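Local coordinates for protein phosphoserine phosphatase (Homo sapiens, PDB 6HYY) that removes the phosphate group from phosphoserine to yield serine, as a magnesium-dependent hydrolase of the haloacid dehalogenase family, at residues 19-25 / 192-198. Sequence-based numbering, arbitrary orientation. Where two conformers were deposited one is given.
Sequences STVIREE and FGGNVIR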
ATOM      1  N   SER A  19      -4.946   3.571   2.866  1.00 19.81           N
ATOM      2  CA  SER A  19      -4.918   4.728   3.752  1.00 20.21           C
ATOM      3  C   SER A  19      -3.682   5.595   3.575  1.00 18.71           C
ATOM      4  O   SER A  19      -3.515   6.571   4.304  1.00 19.12           O
ATOM      5  CB  SER A  19      -5.069   4.331   5.224  1.00 22.99           C
ATOM      6  OG  SER A  19      -6.283   3.620   5.388  1.00 27.49           O
ATOM      7  N   THR A  20      -2.833   5.303   2.582  1.00 20.57           N
ATOM      8  CA  THR A  20      -1.700   6.167   2.266  1.00 17.54           C
ATOM      9  C   THR A  20      -1.853   6.725   0.856  1.00 19.34           C
ATOM     10  O   THR A  20      -2.204   7.894   0.710  1.00 20.78           O
ATOM     11  CB  THR A  20      -0.381   5.417   2.445  1.00 18.00           C
ATOM     12  OG1 THR A  20      -0.258   5.075   3.833  1.00 20.68           O
ATOM     13  CG2 THR A  20       0.776   6.296   2.081  1.00 18.86           C
ATOM     14  N   VAL A  21      -1.654   5.917  -0.179  1.00 17.35           N
ATOM     15  CA  VAL A  21      -1.849   6.389  -1.554  1.00 17.42           C
ATOM     16  C   VAL A  21      -3.331   6.574  -1.858  1.00 18.65           C
ATOM     17  O   VAL A  21      -3.714   7.480  -2.614  1.00 18.77           O
ATOM     18  CB  VAL A  21      -1.199   5.399  -2.536  1.00 17.85           C
ATOM     19  CG1 VAL A  21      -1.586   5.728  -3.985  1.00 22.41           C
ATOM     20  CG2 VAL A  21       0.301   5.454  -2.390  1.00 19.96           C
ATOM     21  N   ILE A  22      -4.180   5.712  -1.307  1.00 18.39           N
ATOM     22  CA  ILE A  22      -5.628   5.875  -1.435  1.00 19.70           C
ATOM     23  C   ILE A  22      -6.229   6.149  -0.060  1.00 21.26           C
ATOM     24  O   ILE A  22      -5.641   5.861   0.974  1.00 20.81           O
ATOM     25  CB  ILE A  22      -6.306   4.659  -2.095  1.00 19.79           C
ATOM     26  CG1 ILE A  22      -6.110   3.400  -1.234  1.00 20.75           C
ATOM     27  CG2 ILE A  22      -5.804   4.480  -3.544  1.00 21.62           C
ATOM     28  CD1 ILE A  22      -6.782   2.142  -1.800  1.00 23.73           C
ATOM     29  N   ARG A  23      -7.445   6.708  -0.060  1.00 20.62           N
ATOM     30  CA  ARG A  23      -8.064   7.111   1.199  1.00 20.99           C
ATOM     31  C   ARG A  23      -8.618   5.922   1.973  1.00 26.32           C
ATOM     32  O   ARG A  23      -8.656   5.958   3.209  1.00 30.76           O
ATOM     33  CB  ARG A  23      -9.171   8.137   0.923  1.00 28.26           C
ATOM     34  CG  ARG A  23      -8.732   9.215  -0.058  1.00 29.50           C
ATOM     35  CD  ARG A  23      -9.344  10.569   0.273  1.00 41.60           C
ATOM     36  NE  ARG A  23      -8.532  11.270   1.266  1.00 42.32           N
ATOM     37  CZ  ARG A  23      -8.657  12.557   1.580  1.00 42.74           C
ATOM     38  NH1 ARG A  23      -9.567  13.315   0.974  1.00 42.10           N
ATOM     39  NH2 ARG A  23      -7.862  13.086   2.505  1.00 44.29           N
ATOM     40  N   GLU A  24      -9.001   4.864   1.273  1.00 25.81           N
ATOM     41  CA  GLU A  24      -9.739   3.728   1.806  1.00 31.81           C
ATOM     42  C   GLU A  24      -8.819   2.522   1.993  1.00 27.71           C
ATOM     43  O   GLU A  24      -7.636   2.543   1.643  1.00 23.69           O
ATOM     44  CB  GLU A  24     -10.901   3.385   0.866  1.00 34.99           C
ATOM     45  CG  GLU A  24     -11.753   4.584   0.404  1.00 35.13           C
ATOM     46  CD  GLU A  24     -11.377   5.110  -0.989  1.00 36.20           C
ATOM     47  OE1 GLU A  24     -12.230   5.782  -1.619  1.00 39.72           O
ATOM     48  OE2 GLU A  24     -10.241   4.854  -1.448  1.00 33.70           O
ATOM     49  N   GLU A  25      -9.378   1.453   2.556  1.00 29.49           N
ATOM     50  CA  GLU A  25      -8.723   0.151   2.584  1.00 28.19           C
ATOM     51  C   GLU A  25      -9.381  -0.711   1.515  1.00 29.00           C
ATOM     52  O   GLU A  25     -10.601  -0.908   1.535  1.00 28.15           O
ATOM     53  CB  GLU A  25      -8.826  -0.498   3.969  1.00 31.14           C
ATOM     54  CG  GLU A  25      -8.317   0.383   5.115  1.00 37.33           C
ATOM     55  CD  GLU A  25      -6.878   0.065   5.509  1.00 37.40           C
ATOM     56  OE1 GLU A  25      -6.619  -1.091   5.898  1.00 47.33           O
ATOM     57  OE2 GLU A  25      -6.002   0.970   5.441  1.00 38.22           O
ATOM     58  N   PHE A 192       2.705   8.577   7.581  1.00 19.09           N
ATOM     59  CA  PHE A 192       1.727   9.417   6.892  1.00 18.93           C
ATOM     60  C   PHE A 192       0.385   9.398   7.607  1.00 21.04           C
ATOM     61  O   PHE A 192      -0.239   8.339   7.730  1.00 20.85           O
ATOM     62  CB  PHE A 192       1.546   8.964   5.441  1.00 21.84           C
ATOM     63  CG  PHE A 192       0.575   9.821   4.692  1.00 19.77           C
ATOM     64  CD1 PHE A 192       0.932  11.109   4.302  1.00 21.20           C
ATOM     65  CD2 PHE A 192      -0.688   9.358   4.400  1.00 20.32           C
ATOM     66  CE1 PHE A 192       0.053  11.918   3.642  1.00 22.12           C
ATOM     67  CE2 PHE A 192      -1.601  10.186   3.730  1.00 19.12           C
ATOM     68  CZ  PHE A 192      -1.222  11.454   3.351  1.00 20.12           C
ATOM     69  N   GLY A 193      -0.097  10.581   7.980  1.00 21.98           N
ATOM     70  CA  GLY A 193      -1.343  10.673   8.724  1.00 22.35           C
ATOM     71  C   GLY A 193      -2.415  11.510   8.050  1.00 25.92           C
ATOM     72  O   GLY A 193      -3.341  11.995   8.709  1.00 25.90           O
ATOM     73  N   GLY A 194      -2.321  11.678   6.732  1.00 22.32           N
ATOM     74  CA  GLY A 194      -3.283  12.524   6.033  1.00 23.23           C
ATOM     75  C   GLY A 194      -4.691  11.972   5.999  1.00 28.41           C
ATOM     76  O   GLY A 194      -5.661  12.732   5.872  1.00 28.36           O
ATOM     77  N   ASN A 195      -4.840  10.653   6.097  1.00 21.66           N
ATOM     78  CA  ASN A 195      -6.162  10.045   6.073  1.00 20.85           C
ATOM     79  C   ASN A 195      -6.643   9.678   7.471  1.00 25.88           C
ATOM     80  O   ASN A 195      -7.719  10.108   7.899  1.00 33.66           O
ATOM     81  CB  ASN A 195      -6.172   8.831   5.142  1.00 21.99           C
ATOM     82  CG  ASN A 195      -6.079   9.247   3.689  1.00 24.42           C
ATOM     83  OD1 ASN A 195      -6.856  10.090   3.228  1.00 25.66           O
ATOM     84  ND2 ASN A 195      -5.108   8.702   2.971  1.00 21.38           N
ATOM     85  N   VAL A 196      -5.881   8.871   8.187  1.00 23.87           N
ATOM     86  CA  VAL A 196      -6.154   8.602   9.594  1.00 25.15           C
ATOM     87  C   VAL A 196      -4.809   8.544  10.294  1.00 26.00           C
ATOM     88  O   VAL A 196      -3.842   7.986   9.763  1.00 28.68           O
ATOM     89  CB  VAL A 196      -6.969   7.307   9.794  1.00 30.62           C
ATOM     90  CG1 VAL A 196      -7.069   6.946  11.282  1.00 30.80           C
ATOM     91  CG2 VAL A 196      -8.364   7.446   9.197  1.00 35.94           C
ATOM     92  N   ILE A 197      -4.710   9.207  11.429  1.00 20.01           N
ATOM     93  CA  ILE A 197      -3.467   9.237  12.175  1.00 18.54           C
ATOM     94  C   ILE A 197      -3.435   8.010  13.063  1.00 22.81           C
ATOM     95  O   ILE A 197      -4.303   7.833  13.917  1.00 24.70           O
ATOM     96  CB  ILE A 197      -3.361  10.519  13.013  1.00 22.01           C
ATOM     97  CG1 ILE A 197      -3.226  11.734  12.084  1.00 23.59           C
ATOM     98  CG2 ILE A 197      -2.228  10.396  14.030  1.00 22.36           C
ATOM     99  CD1 ILE A 197      -3.331  13.073  12.793  1.00 32.62           C
ATOM    100  N   ARG A 198      -2.430   7.165  12.886  0.59 20.07           N
ATOM    101  CA  ARG A 198      -2.216   6.077  13.830  0.59 21.04           C
ATOM    102  C   ARG A 198      -1.218   6.588  14.861  0.59 22.74           C
ATOM    103  O   ARG A 198      -0.033   6.732  14.568  0.59 21.67           O
ATOM    104  CB  ARG A 198      -1.755   4.819  13.103  0.59 21.04           C
ATOM    105  CG  ARG A 198      -2.929   4.106  12.425  0.59 24.79           C
ATOM    106  CD  ARG A 198      -2.563   3.365  11.153  0.59 28.64           C
ATOM    107  NE  ARG A 198      -3.611   3.489  10.140  0.59 30.73           N
ATOM    108  CZ  ARG A 198      -4.688   2.714  10.059  0.59 31.85           C
ATOM    109  NH1 ARG A 198      -4.883   1.744  10.933  0.59 37.40           N
ATOM    110  NH2 ARG A 198      -5.581   2.914   9.101  0.59 35.43           N
TER
HETATM  111  O   HOH W   1      -3.152   8.317   6.628  1.00 23.21           O
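S19 and N195 bring the two backbones within 5.9 Å (CA to CA) where the end of helix 17-21 and the residues after it meet the loop that follows strand 188-192. A single asparagine here shows how one amide can tie a helix end and the turn after it to a distant loop. N195 ND2 donates to S19 O at 3.0 Å in a nearly straight bond (172°); the oxygen lies in the amide plane, yet the donor stands well above the carbonyl plane of S19. T84, from elsewhere in the chain, shares a further bond with ND2. On the other branch, N195 OD1 accepts from R23 NE at 2.8 Å, within the carbonyl plane, and R23 NH2 adds a weak second bond. Bends at chi2 and chi3 turn the R23 guanidinium so that its edge meets OD1, the two planes being 66° apart. Were this amide replaced by an alanine, R23 would probably lose its OD1 acceptor and be set free to turn, and S19 O would lose its straight amide bond. Water 1, which accepts from N195 N at 2.9 Å, also lies within hydrogen-bonding distance of S19 O and F192 O. Alongside, the F192 ring, with CG anti to the backbone N (chi1 -179°), turns its edge to S19 O and brings CD2 to 4.1 Å from T20 CG2. Nearer the pocket, S19 OG donates to E25 OE2 at 2.7 Å; R198, salt-bridged to D175, probably attracts that carboxylate without a direct bond. T20 OG1 bonds to D16, which with D18 and D175 forms the magnesium site. The contact thus lies at the C-terminal ends of the parallel strands of the Rossmann-like sheet, with S19 and T20 closing the DxDxT motif of haloacid dehalogenase-type phosphatases.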